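Local atomic coordinates of nuclear hormone receptor FTZ-F1 (Drosophila melanogaster, PDB entry 2XHS), a protein that probably acts as an orphan nuclear receptor of the NR5A group in transcription, its ligand-binding domain holding a Fushi tarazu peptide. Residues 36-41 with 51-56; 57-62 with 232-237; 138-143 with 206-211. All coordinates share one frame; numbering follows the deposited sequence.

Contact 1. Residues 36-41 with 51-56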
ATOM      1  N   GLN A  36       8.810  10.857  15.397  1.00 57.63           N
ATOM      2  CA  GLN A  36       9.198  11.689  16.505  1.00 58.79           C
ATOM      3  C   GLN A  36       9.592  10.875  17.684  1.00 58.89           C
ATOM      4  O   GLN A  36      10.608  11.071  18.261  1.00 58.64           O
ATOM      5  CB  GLN A  36       8.038  12.561  16.915  1.00 59.76           C
ATOM      6  CG  GLN A  36       8.263  13.305  18.181  1.00 62.48           C
ATOM      7  CD  GLN A  36       9.350  14.319  18.059  1.00 66.65           C
ATOM      8  OE1 GLN A  36       9.948  14.470  17.012  1.00 67.46           O
ATOM      9  NE2 GLN A  36       9.619  15.016  19.132  1.00 67.75           N
ATOM     10  N   LYS A  37       8.796   9.909  18.032  1.00 60.24           N
ATOM     11  CA  LYS A  37       9.111   9.132  19.195  1.00 61.46           C
ATOM     12  C   LYS A  37      10.413   8.415  19.049  1.00 62.27           C
ATOM     13  O   LYS A  37      11.137   8.262  19.994  1.00 63.31           O
ATOM     14  CB  LYS A  37       8.018   8.144  19.480  1.00 60.90           C
ATOM     15  CG  LYS A  37       8.424   7.109  20.428  1.00 62.27           C
ATOM     16  CD  LYS A  37       7.250   6.342  20.903  1.00 65.87           C
ATOM     17  CE  LYS A  37       7.674   5.287  21.856  1.00 67.54           C
ATOM     18  NZ  LYS A  37       6.514   4.504  22.285  1.00 72.53           N
ATOM     19  N   GLN A  38      10.704   7.934  17.870  1.00 62.92           N
ATOM     20  CA  GLN A  38      11.920   7.195  17.699  1.00 64.54           C
ATOM     21  C   GLN A  38      13.148   8.030  17.711  1.00 67.04           C
ATOM     22  O   GLN A  38      14.221   7.521  17.820  1.00 66.59           O
ATOM     23  CB  GLN A  38      11.887   6.354  16.440  1.00 64.02           C
ATOM     24  CG  GLN A  38      10.919   5.211  16.477  1.00 62.78           C
ATOM     25  CD  GLN A  38      11.100   4.321  17.647  1.00 58.38           C
ATOM     26  OE1 GLN A  38      12.044   3.576  17.710  1.00 56.05           O
ATOM     27  NE2 GLN A  38      10.177   4.365  18.568  1.00 52.71           N
ATOM     28  N   THR A  39      13.013   9.318  17.530  1.00 70.92           N
ATOM     29  CA  THR A  39      14.197  10.106  17.375  1.00 75.19           C
ATOM     30  C   THR A  39      14.470  11.164  18.411  1.00 77.83           C
ATOM     31  O   THR A  39      15.589  11.588  18.569  1.00 78.63           O
ATOM     32  CB  THR A  39      14.142  10.752  16.036  1.00 75.31           C
ATOM     33  OG1 THR A  39      12.968  11.550  15.976  1.00 79.82           O
ATOM     34  CG2 THR A  39      14.024   9.722  15.005  1.00 75.32           C
ATOM     35  N   TYR A  40      13.464  11.630  19.109  1.00 81.18           N
ATOM     36  CA  TYR A  40      13.737  12.697  20.043  1.00 84.75           C
ATOM     37  C   TYR A  40      14.638  12.222  21.153  1.00 85.78           C
ATOM     38  O   TYR A  40      14.574  11.088  21.582  1.00 86.37           O
ATOM     39  CB  TYR A  40      12.461  13.299  20.592  1.00 85.56           C
ATOM     40  CG  TYR A  40      12.104  12.862  21.971  1.00 90.29           C
ATOM     41  CD1 TYR A  40      11.561  11.627  22.204  1.00 93.39           C
ATOM     42  CD2 TYR A  40      12.287  13.704  23.039  1.00 95.22           C
ATOM     43  CE1 TYR A  40      11.227  11.234  23.460  1.00 98.02           C
ATOM     44  CE2 TYR A  40      11.959  13.321  24.305  1.00 99.47           C
ATOM     45  CZ  TYR A  40      11.426  12.083  24.513  1.00100.84           C
ATOM     46  OH  TYR A  40      11.097  11.700  25.789  1.00101.39           O
ATOM     47  N   ASN A  41      15.523  13.094  21.584  1.00 86.47           N
ATOM     48  CA  ASN A  41      16.460  12.743  22.616  1.00 87.09           C
ATOM     49  C   ASN A  41      17.359  11.597  22.236  1.00 86.20           C
ATOM     50  O   ASN A  41      17.736  10.822  23.081  1.00 86.86           O
ATOM     51  CB  ASN A  41      15.730  12.391  23.906  1.00 87.86           C
ATOM     52  CG  ASN A  41      15.493  13.596  24.790  1.00 89.48           C
ATOM     53  OD1 ASN A  41      16.427  14.269  25.195  1.00 89.88           O
ATOM     54  ND2 ASN A  41      14.243  13.859  25.105  1.00 89.89           N
HETATM   55  N   MSE A  51      13.435   3.120   8.887  1.00 49.74           N
HETATM   56  CA  MSE A  51      12.573   2.981   7.770  1.00 49.89           C
HETATM   57  C   MSE A  51      11.827   1.710   7.930  1.00 48.82           C
HETATM   58  O   MSE A  51      10.683   1.634   7.626  1.00 49.69           O
HETATM   59  CB  MSE A  51      13.390   2.931   6.507  1.00 49.96           C
HETATM   60  CG  MSE A  51      12.578   2.935   5.288  1.00 52.15           C
HETATM   61 SE   MSE A  51      13.547   2.320   3.889  1.00 66.29          SE
HETATM   62  CE  MSE A  51      13.413   0.506   4.234  1.00 65.93           C
ATOM     63  N   CYS A  52      12.510   0.696   8.404  1.00 47.43           N
ATOM     64  CA  CYS A  52      11.935  -0.602   8.650  1.00 46.82           C
ATOM     65  C   CYS A  52      10.902  -0.555   9.718  1.00 46.99           C
ATOM     66  O   CYS A  52       9.969  -1.311   9.699  1.00 47.66           O
ATOM     67  CB  CYS A  52      12.990  -1.613   8.998  1.00 46.22           C
ATOM     68  SG  CYS A  52      13.873  -2.228   7.645  1.00 45.52           S
ATOM     69  N   LYS A  53      11.109   0.299  10.693  1.00 46.12           N
ATOM     70  CA  LYS A  53      10.167   0.453  11.756  1.00 44.95           C
ATOM     71  C   LYS A  53       8.883   0.993  11.249  1.00 43.94           C
ATOM     72  O   LYS A  53       7.831   0.621  11.682  1.00 43.22           O
ATOM     73  CB  LYS A  53      10.741   1.358  12.814  1.00 45.69           C
ATOM     74  CG  LYS A  53      11.183   0.605  14.007  1.00 50.51           C
ATOM     75  CD  LYS A  53      11.630   1.483  15.097  1.00 55.02           C
ATOM     76  CE  LYS A  53      13.111   1.518  15.170  1.00 58.74           C
ATOM     77  NZ  LYS A  53      13.541   1.984  16.487  1.00 60.55           N
ATOM     78  N   VAL A  54       8.990   1.937  10.343  1.00 43.65           N
ATOM     79  CA  VAL A  54       7.846   2.550   9.743  1.00 42.58           C
ATOM     80  C   VAL A  54       7.102   1.546   8.945  1.00 42.62           C
ATOM     81  O   VAL A  54       5.921   1.432   9.053  1.00 43.81           O
ATOM     82  CB  VAL A  54       8.284   3.636   8.810  1.00 41.10           C
ATOM     83  CG1 VAL A  54       7.133   4.215   8.130  1.00 40.55           C
ATOM     84  CG2 VAL A  54       8.955   4.681   9.561  1.00 43.28           C
ATOM     85  N   LEU A  55       7.819   0.794   8.148  1.00 42.09           N
ATOM     86  CA  LEU A  55       7.240  -0.218   7.321  1.00 42.52           C
ATOM     87  C   LEU A  55       6.587  -1.267   8.144  1.00 43.41           C
ATOM     88  O   LEU A  55       5.565  -1.770   7.807  1.00 43.30           O
ATOM     89  CB  LEU A  55       8.315  -0.860   6.493  1.00 41.70           C
ATOM     90  CG  LEU A  55       8.975  -0.018   5.441  1.00 38.89           C
ATOM     91  CD1 LEU A  55      10.094  -0.767   4.897  1.00 35.83           C
ATOM     92  CD2 LEU A  55       8.023   0.277   4.383  1.00 33.19           C
ATOM     93  N   ASP A  56       7.193  -1.604   9.248  1.00 45.04           N
ATOM     94  CA  ASP A  56       6.604  -2.584  10.089  1.00 47.79           C
ATOM     95  C   ASP A  56       5.273  -2.083  10.543  1.00 48.79           C
ATOM     96  O   ASP A  56       4.311  -2.785  10.527  1.00 51.02           O
ATOM     97  CB  ASP A  56       7.499  -2.818  11.292  1.00 48.21           C
ATOM     98  CG  ASP A  56       7.208  -4.112  11.986  1.00 50.55           C
ATOM     99  OD1 ASP A  56       6.959  -5.074  11.295  1.00 50.27           O
ATOM    100  OD2 ASP A  56       7.211  -4.171  13.212  1.00 48.49           O
TER
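Lys53 meets Gln38 here, and this one pair carries the whole contact between 51-56 and 36-41. Ahead of Lys53, selenomethionine Met51 and Cys52 turn into the domain core, toward Leu220 and Leu235 respectively. Lys53 instead starts out toward 36-41. Its chain runs straight through CG and then bends at CD (chi3 -103°), which carries the amine across to the amide. Gln38 reaches out from the opposite direction, its chain bent at chi2. Lys53 NZ donates to Gln38 OE1 at 2.5 Å. The C=O...donor angle is 147°, and NZ lies 21° out of the carbonyl plane. Behind the polar ends, Lys53 CD lies 4.0 Å from Gln38 CG, so the aliphatic parts also graze each other. The nearest CA atoms, those of Gln38 and Lys53, are 9.2 Å apart, and the side chains bridge that distance. Farther on, Val54 and Leu55 pack on Leu122, while Asp56 lies against Thr233 and Leu234. The contact is thus a polar link at the surface, joining helix 24-39 to helix 47-67, whose other flank faces helices 198-224 and 234-240.

Contact 2. Residues 57-62 with 232-237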
ATOM      1  N   GLN A  57       5.207  -0.851  10.958  1.00 49.56           N
ATOM      2  CA  GLN A  57       3.969  -0.308  11.429  1.00 50.36           C
ATOM      3  C   GLN A  57       2.963  -0.293  10.333  1.00 49.30           C
ATOM      4  O   GLN A  57       1.815  -0.534  10.537  1.00 49.36           O
ATOM      5  CB  GLN A  57       4.213   1.100  11.897  1.00 51.54           C
ATOM      6  CG  GLN A  57       3.050   1.785  12.521  1.00 56.12           C
ATOM      7  CD  GLN A  57       3.357   3.205  12.885  1.00 62.05           C
ATOM      8  OE1 GLN A  57       3.840   3.969  12.074  1.00 63.20           O
ATOM      9  NE2 GLN A  57       3.078   3.565  14.109  1.00 62.98           N
ATOM     10  N   ASN A  58       3.412   0.012   9.145  1.00 48.44           N
ATOM     11  CA  ASN A  58       2.523   0.136   8.029  1.00 47.13           C
ATOM     12  C   ASN A  58       1.855  -1.155   7.795  1.00 46.40           C
ATOM     13  O   ASN A  58       0.708  -1.223   7.469  1.00 46.17           O
ATOM     14  CB  ASN A  58       3.298   0.489   6.786  1.00 47.76           C
ATOM     15  CG  ASN A  58       3.598   1.925   6.699  1.00 48.40           C
ATOM     16  OD1 ASN A  58       3.128   2.694   7.490  1.00 52.76           O
ATOM     17  ND2 ASN A  58       4.359   2.304   5.724  1.00 45.59           N
ATOM     18  N   LEU A  59       2.609  -2.202   7.955  1.00 45.67           N
ATOM     19  CA  LEU A  59       2.092  -3.506   7.719  1.00 44.80           C
ATOM     20  C   LEU A  59       0.989  -3.813   8.657  1.00 45.79           C
ATOM     21  O   LEU A  59       0.032  -4.407   8.286  1.00 45.45           O
ATOM     22  CB  LEU A  59       3.187  -4.511   7.893  1.00 43.93           C
ATOM     23  CG  LEU A  59       4.165  -4.511   6.755  1.00 42.90           C
ATOM     24  CD1 LEU A  59       5.182  -5.530   7.007  1.00 45.41           C
ATOM     25  CD2 LEU A  59       3.438  -4.846   5.544  1.00 44.39           C
ATOM     26  N   PHE A  60       1.125  -3.423   9.895  1.00 47.71           N
ATOM     27  CA  PHE A  60       0.115  -3.713  10.859  1.00 49.86           C
ATOM     28  C   PHE A  60      -1.141  -3.044  10.462  1.00 50.63           C
ATOM     29  O   PHE A  60      -2.203  -3.591  10.559  1.00 51.96           O
ATOM     30  CB  PHE A  60       0.526  -3.151  12.182  1.00 50.46           C
ATOM     31  CG  PHE A  60       1.426  -4.022  12.946  1.00 52.92           C
ATOM     32  CD1 PHE A  60       0.948  -5.070  13.644  1.00 52.04           C
ATOM     33  CD2 PHE A  60       2.757  -3.769  12.993  1.00 56.36           C
ATOM     34  CE1 PHE A  60       1.774  -5.842  14.353  1.00 51.42           C
ATOM     35  CE2 PHE A  60       3.568  -4.550  13.713  1.00 57.62           C
ATOM     36  CZ  PHE A  60       3.076  -5.585  14.384  1.00 52.69           C
ATOM     37  N   SER A  61      -1.016  -1.809  10.061  1.00 50.41           N
ATOM     38  CA  SER A  61      -2.157  -1.061   9.638  1.00 51.31           C
ATOM     39  C   SER A  61      -2.749  -1.658   8.401  1.00 49.61           C
ATOM     40  O   SER A  61      -3.920  -1.622   8.197  1.00 50.52           O
ATOM     41  CB  SER A  61      -1.804   0.394   9.458  1.00 51.35           C
ATOM     42  OG  SER A  61      -0.936   0.539   8.382  1.00 59.42           O
ATOM     43  N   GLN A  62      -1.910  -2.195   7.556  1.00 48.92           N
ATOM     44  CA  GLN A  62      -2.365  -2.807   6.339  1.00 47.64           C
ATOM     45  C   GLN A  62      -3.219  -3.989   6.628  1.00 46.05           C
ATOM     46  O   GLN A  62      -4.218  -4.207   6.022  1.00 45.10           O
ATOM     47  CB  GLN A  62      -1.161  -3.292   5.598  1.00 48.14           C
ATOM     48  CG  GLN A  62      -1.437  -3.815   4.261  1.00 49.94           C
ATOM     49  CD  GLN A  62      -0.193  -3.964   3.492  1.00 52.91           C
ATOM     50  OE1 GLN A  62       0.131  -5.038   3.046  1.00 51.12           O
ATOM     51  NE2 GLN A  62       0.522  -2.884   3.330  1.00 51.10           N
ATOM     52  N   GLN A 232      12.569 -10.096  14.573  1.00 47.24           N
ATOM     53  CA  GLN A 232      11.353 -10.500  15.227  1.00 48.99           C
ATOM     54  C   GLN A 232      10.118  -9.838  14.747  1.00 48.51           C
ATOM     55  O   GLN A 232       9.054 -10.144  15.205  1.00 49.50           O
ATOM     56  CB  GLN A 232      11.482 -10.199  16.689  1.00 48.58           C
ATOM     57  CG  GLN A 232      12.890 -10.087  17.107  1.00 55.37           C
ATOM     58  CD  GLN A 232      13.324  -8.685  17.296  1.00 57.24           C
ATOM     59  OE1 GLN A 232      12.646  -7.921  17.921  1.00 61.33           O
ATOM     60  NE2 GLN A 232      14.463  -8.348  16.780  1.00 54.99           N
ATOM     61  N   THR A 233      10.279  -8.918  13.829  1.00 48.72           N
ATOM     62  CA  THR A 233       9.216  -8.102  13.309  1.00 47.14           C
ATOM     63  C   THR A 233       8.310  -8.763  12.328  1.00 47.33           C
ATOM     64  O   THR A 233       8.646  -9.732  11.728  1.00 47.61           O
ATOM     65  CB  THR A 233       9.791  -6.957  12.597  1.00 47.28           C
ATOM     66  OG1 THR A 233      10.379  -7.437  11.409  1.00 45.47           O
ATOM     67  CG2 THR A 233      10.846  -6.368  13.403  1.00 46.58           C
ATOM     68  N   LEU A 234       7.135  -8.194  12.179  1.00 47.05           N
ATOM     69  CA  LEU A 234       6.163  -8.622  11.220  1.00 46.28           C
ATOM     70  C   LEU A 234       6.713  -8.424   9.839  1.00 46.43           C
ATOM     71  O   LEU A 234       6.449  -9.162   8.932  1.00 46.65           O
ATOM     72  CB  LEU A 234       4.913  -7.815  11.408  1.00 45.12           C
ATOM     73  CG  LEU A 234       3.792  -8.066  10.443  1.00 45.01           C
ATOM     74  CD1 LEU A 234       3.377  -9.490  10.555  1.00 45.38           C
ATOM     75  CD2 LEU A 234       2.685  -7.174  10.782  1.00 45.01           C
ATOM     76  N   LEU A 235       7.509  -7.400   9.695  1.00 45.80           N
ATOM     77  CA  LEU A 235       8.085  -7.100   8.437  1.00 45.47           C
ATOM     78  C   LEU A 235       8.961  -8.234   7.970  1.00 46.41           C
ATOM     79  O   LEU A 235       8.932  -8.593   6.834  1.00 46.29           O
ATOM     80  CB  LEU A 235       8.898  -5.831   8.579  1.00 44.07           C
ATOM     81  CG  LEU A 235       9.286  -5.203   7.273  1.00 43.28           C
ATOM     82  CD1 LEU A 235      10.548  -4.546   7.439  1.00 44.92           C
ATOM     83  CD2 LEU A 235       9.407  -6.312   6.312  1.00 45.02           C
HETATM   84  N   MSE A 236       9.762  -8.787   8.850  1.00 47.36           N
HETATM   85  CA  MSE A 236      10.566  -9.930   8.523  1.00 48.72           C
HETATM   86  C   MSE A 236       9.699 -11.131   8.255  1.00 49.68           C
HETATM   87  O   MSE A 236       9.947 -11.901   7.381  1.00 50.76           O
HETATM   88  CB  MSE A 236      11.527 -10.206   9.657  1.00 49.51           C
HETATM   89  CG  MSE A 236      12.398 -11.405   9.496  1.00 48.58           C
HETATM   90 SE   MSE A 236      13.746 -11.143   8.326  1.00 61.65          SE
HETATM   91  CE  MSE A 236      12.999 -11.658   6.773  1.00 43.18           C
ATOM     92  N   GLU A 237       8.664 -11.303   9.027  1.00 49.82           N
ATOM     93  CA  GLU A 237       7.840 -12.452   8.836  1.00 50.42           C
ATOM     94  C   GLU A 237       7.237 -12.417   7.483  1.00 51.58           C
ATOM     95  O   GLU A 237       7.157 -13.406   6.816  1.00 52.51           O
ATOM     96  CB  GLU A 237       6.743 -12.431   9.856  1.00 50.75           C
ATOM     97  CG  GLU A 237       5.627 -13.352   9.583  1.00 51.92           C
ATOM     98  CD  GLU A 237       4.694 -13.436  10.735  1.00 54.95           C
ATOM     99  OE1 GLU A 237       5.170 -13.482  11.855  1.00 52.41           O
ATOM    100  OE2 GLU A 237       3.491 -13.467  10.524  1.00 55.55           O
TER
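Leu234 sets its methyl CD2 squarely over one face of the Phe60 ring. CD2 lies 3.8 Å from the ring centroid and only 3° off the ring normal, a CH-pi contact. All six ring carbons are at nearly equal range from this methyl. The isobutyl group is carried there with CG anti to the backbone N of Leu234 (chi1 177°). The same CD2 also rests on Leu59, 4.0 Å from its CB. The knob is therefore one methyl, and its hollow has the Phe60 face as one wall and the base of Leu59 as the other. Leu234 CB adds a touch at the ring end, 4.1 Å from Phe60 CZ.

A second bump points the other way. Leu59 CD1 lies against the backbone of the short helix, 3.6 Å from Leu235 CA. It also lies 4.0 Å from Leu235 CB, filling the angle between main chain and side chain. The helices come close here, with the CA atoms of Leu59 and Leu235 7.0 Å apart. Thr233 caps the start of the helix, its OG1 accepting from Met236 N at 3.0 Å.

With an alanine here instead of Phe60, the Leu234 methyl would probably lose the flat wall it lies on, and a gap would be likely to open beside it.

The bound peptide lies alongside. Phe60 packs on one of its apolar side chains, and Glu237 OE2 bonds to its backbone. Helix 234-240, which begins Leu-Leu-Met-Glu, is the activation (AF-2) helix of a nuclear receptor, docked on helix 47-67. The arrangement is that of the coactivator groove, with Glu237 placed like the charge-clamp glutamate.

Contact 3. Residues 138-143 with 206-211; sequences QNKLQD and LPEIHA
Lys140 and Glu208 reach toward each other from opposite directions and close a salt bridge between helices 135-143 and 198-224. Lys140 NZ lies 3.0 Å from Glu208 OE2, on the syn lone pair, the side facing the other oxygen. A weak second bond runs from Lys140 NZ to Glu208 OE1 at 3.2 Å. The amine therefore sits at the fork of the carboxylate. The lysine chain is extended beyond CG (chi2 173°, chi3 163°), and this length is needed, since the CA atoms of Lys140 and Glu208 are 11.1 Å apart. This ion pair, on the partly exposed side, is the close part of the contact. On the core side the two segments stay apart: Leu141 CD1 and Ile209 CD1 come no closer than 5.9 Å. Each side chain packs on other residues instead, Leu141 on Leu97 and Leu202, Ile209 on Leu137 and Asp90. Lys140 also rests on Ile205, and Glu208 on Leu137. Glu208 OE1 has a further hydrogen-bond partner outside these segments, which would help fix the carboxylate. The link between the two segments is thus electrostatic rather than apolar, and, since both residues are partly exposed, solvent would probably weaken it.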
ATOM      1  N   GLN A 138       4.309   7.789 -11.117  1.00 47.08           N
ATOM      2  CA  GLN A 138       3.578   8.875 -10.528  1.00 47.34           C
ATOM      3  C   GLN A 138       3.095   9.783 -11.595  1.00 47.74           C
ATOM      4  O   GLN A 138       2.018  10.274 -11.520  1.00 46.77           O
ATOM      5  CB  GLN A 138       4.443   9.680  -9.585  1.00 46.73           C
ATOM      6  CG  GLN A 138       3.643  10.643  -8.765  1.00 47.79           C
ATOM      7  CD  GLN A 138       4.439  11.478  -7.847  1.00 47.35           C
ATOM      8  OE1 GLN A 138       5.035  10.992  -6.933  1.00 48.81           O
ATOM      9  NE2 GLN A 138       4.415  12.750  -8.060  1.00 49.70           N
ATOM     10  N   ASN A 139       3.915  10.040 -12.588  1.00 48.61           N
ATOM     11  CA  ASN A 139       3.503  10.845 -13.707  1.00 49.16           C
ATOM     12  C   ASN A 139       2.405  10.226 -14.528  1.00 48.81           C
ATOM     13  O   ASN A 139       1.514  10.892 -14.972  1.00 48.67           O
ATOM     14  CB  ASN A 139       4.684  11.117 -14.601  1.00 50.17           C
ATOM     15  CG  ASN A 139       5.517  12.243 -14.118  1.00 54.74           C
ATOM     16  OD1 ASN A 139       5.006  13.234 -13.633  1.00 60.88           O
ATOM     17  ND2 ASN A 139       6.810  12.122 -14.278  1.00 55.28           N
ATOM     18  N   LYS A 140       2.493   8.939 -14.771  1.00 47.50           N
ATOM     19  CA  LYS A 140       1.502   8.285 -15.572  1.00 46.37           C
ATOM     20  C   LYS A 140       0.196   8.387 -14.886  1.00 45.57           C
ATOM     21  O   LYS A 140      -0.800   8.620 -15.497  1.00 45.41           O
ATOM     22  CB  LYS A 140       1.855   6.825 -15.722  1.00 47.07           C
ATOM     23  CG  LYS A 140       2.633   6.462 -16.936  1.00 47.37           C
ATOM     24  CD  LYS A 140       3.055   5.052 -16.859  1.00 49.03           C
ATOM     25  CE  LYS A 140       3.470   4.525 -18.163  1.00 51.94           C
ATOM     26  NZ  LYS A 140       4.245   3.317 -17.960  1.00 52.81           N
ATOM     27  N   LEU A 141       0.218   8.159 -13.592  1.00 44.95           N
ATOM     28  CA  LEU A 141      -0.967   8.191 -12.778  1.00 43.61           C
ATOM     29  C   LEU A 141      -1.604   9.517 -12.717  1.00 43.89           C
ATOM     30  O   LEU A 141      -2.782   9.611 -12.769  1.00 45.98           O
ATOM     31  CB  LEU A 141      -0.644   7.735 -11.378  1.00 42.83           C
ATOM     32  CG  LEU A 141      -0.718   6.238 -11.153  1.00 41.45           C
ATOM     33  CD1 LEU A 141      -0.290   5.929  -9.810  1.00 37.20           C
ATOM     34  CD2 LEU A 141      -2.090   5.793 -11.297  1.00 41.35           C
ATOM     35  N   GLN A 142      -0.808  10.552 -12.593  1.00 44.61           N
ATOM     36  CA  GLN A 142      -1.303  11.916 -12.534  1.00 45.05           C
ATOM     37  C   GLN A 142      -1.993  12.329 -13.783  1.00 44.95           C
ATOM     38  O   GLN A 142      -3.000  12.956 -13.763  1.00 45.30           O
ATOM     39  CB  GLN A 142      -0.150  12.870 -12.324  1.00 44.87           C
ATOM     40  CG  GLN A 142       0.209  13.150 -10.899  1.00 48.93           C
ATOM     41  CD  GLN A 142       1.506  13.850 -10.781  1.00 51.28           C
ATOM     42  OE1 GLN A 142       1.902  14.244  -9.717  1.00 53.50           O
ATOM     43  NE2 GLN A 142       2.177  14.020 -11.883  1.00 54.25           N
ATOM     44  N   ASP A 143      -1.425  11.974 -14.896  1.00 46.06           N
ATOM     45  CA  ASP A 143      -1.996  12.331 -16.148  1.00 47.58           C
ATOM     46  C   ASP A 143      -3.325  11.677 -16.282  1.00 47.15           C
ATOM     47  O   ASP A 143      -4.159  12.122 -17.025  1.00 48.53           O
ATOM     48  CB  ASP A 143      -1.095  11.904 -17.266  1.00 48.95           C
ATOM     49  CG  ASP A 143       0.067  12.803 -17.425  1.00 55.80           C
ATOM     50  OD1 ASP A 143      -0.021  13.969 -17.012  1.00 60.53           O
ATOM     51  OD2 ASP A 143       1.066  12.363 -17.997  1.00 60.50           O
ATOM     52  N   LEU A 206      -0.711  -1.712 -12.525  1.00 39.29           N
ATOM     53  CA  LEU A 206      -0.531  -2.627 -11.450  1.00 40.01           C
ATOM     54  C   LEU A 206       0.624  -3.544 -11.674  1.00 40.53           C
ATOM     55  O   LEU A 206       1.342  -3.848 -10.772  1.00 40.56           O
ATOM     56  CB  LEU A 206      -1.805  -3.408 -11.236  1.00 39.07           C
ATOM     57  CG  LEU A 206      -2.921  -2.541 -10.689  1.00 41.25           C
ATOM     58  CD1 LEU A 206      -4.116  -3.326 -10.476  1.00 41.41           C
ATOM     59  CD2 LEU A 206      -2.519  -1.984  -9.422  1.00 40.44           C
ATOM     60  N   PRO A 207       0.795  -3.995 -12.883  1.00 41.82           N
ATOM     61  CA  PRO A 207       1.874  -4.872 -13.230  1.00 42.14           C
ATOM     62  C   PRO A 207       3.185  -4.191 -13.051  1.00 42.86           C
ATOM     63  O   PRO A 207       4.126  -4.816 -12.651  1.00 42.76           O
ATOM     64  CB  PRO A 207       1.628  -5.117 -14.694  1.00 42.64           C
ATOM     65  CG  PRO A 207       0.334  -4.619 -14.979  1.00 43.52           C
ATOM     66  CD  PRO A 207      -0.318  -4.158 -13.797  1.00 43.38           C
ATOM     67  N   GLU A 208       3.243  -2.930 -13.412  1.00 43.35           N
ATOM     68  CA  GLU A 208       4.428  -2.147 -13.295  1.00 43.71           C
ATOM     69  C   GLU A 208       4.802  -1.945 -11.881  1.00 43.35           C
ATOM     70  O   GLU A 208       5.937  -1.999 -11.528  1.00 43.57           O
ATOM     71  CB  GLU A 208       4.190  -0.804 -13.924  1.00 45.08           C
ATOM     72  CG  GLU A 208       3.651  -0.873 -15.304  1.00 50.69           C
ATOM     73  CD  GLU A 208       3.907   0.369 -16.074  1.00 55.33           C
ATOM     74  OE1 GLU A 208       5.038   0.820 -16.072  1.00 55.94           O
ATOM     75  OE2 GLU A 208       2.989   0.873 -16.704  1.00 57.97           O
ATOM     76  N   ILE A 209       3.817  -1.676 -11.064  1.00 42.86           N
ATOM     77  CA  ILE A 209       4.035  -1.460  -9.669  1.00 41.03           C
ATOM     78  C   ILE A 209       4.592  -2.688  -9.063  1.00 42.28           C
ATOM     79  O   ILE A 209       5.413  -2.616  -8.211  1.00 42.73           O
ATOM     80  CB  ILE A 209       2.762  -1.267  -8.962  1.00 40.08           C
ATOM     81  CG1 ILE A 209       2.288   0.141  -9.119  1.00 38.67           C
ATOM     82  CG2 ILE A 209       2.951  -1.551  -7.542  1.00 36.76           C
ATOM     83  CD1 ILE A 209       1.075   0.381  -8.397  1.00 35.08           C
ATOM     84  N   HIS A 210       4.119  -3.830  -9.495  1.00 43.21           N
ATOM     85  CA  HIS A 210       4.548  -5.076  -8.952  1.00 44.24           C
ATOM     86  C   HIS A 210       6.001  -5.270  -9.215  1.00 44.63           C
ATOM     87  O   HIS A 210       6.722  -5.711  -8.385  1.00 45.87           O
ATOM     88  CB  HIS A 210       3.735  -6.186  -9.570  1.00 44.59           C
ATOM     89  CG  HIS A 210       4.112  -7.547  -9.103  1.00 45.97           C
ATOM     90  ND1 HIS A 210       3.951  -7.957  -7.809  1.00 48.84           N
ATOM     91  CD2 HIS A 210       4.637  -8.591  -9.762  1.00 47.83           C
ATOM     92  CE1 HIS A 210       4.375  -9.193  -7.685  1.00 49.43           C
ATOM     93  NE2 HIS A 210       4.800  -9.600  -8.858  1.00 50.31           N
ATOM     94  N   ALA A 211       6.457  -4.898 -10.374  1.00 44.44           N
ATOM     95  CA  ALA A 211       7.833  -5.104 -10.671  1.00 45.49           C
ATOM     96  C   ALA A 211       8.669  -4.350  -9.682  1.00 46.70           C
ATOM     97  O   ALA A 211       9.658  -4.839  -9.212  1.00 47.50           O
ATOM     98  CB  ALA A 211       8.107  -4.630 -12.015  1.00 45.43           C
TER

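Overall arrangement
Contacts 1 and 2 lie one after the other on helix 47-67, with centres 13 Å apart. They touch through Asp56 OD1, which is 2.9 Å from Leu235 N, a probable hydrogen bond at the start of helix 234-240. Contact 2 lies beside the bound peptide. Contact 3 lies on the other side of the chain's centre, with its centre 24 Å from that of contact 2 and 28 Å from that of contact 1. Its nearest atoms are about 11 Å from contact 2 and 13 Å from contact 1. Helix 198-224 of contact 3 and helix 234-240 of contact 2 are successive helices, joined by a linker.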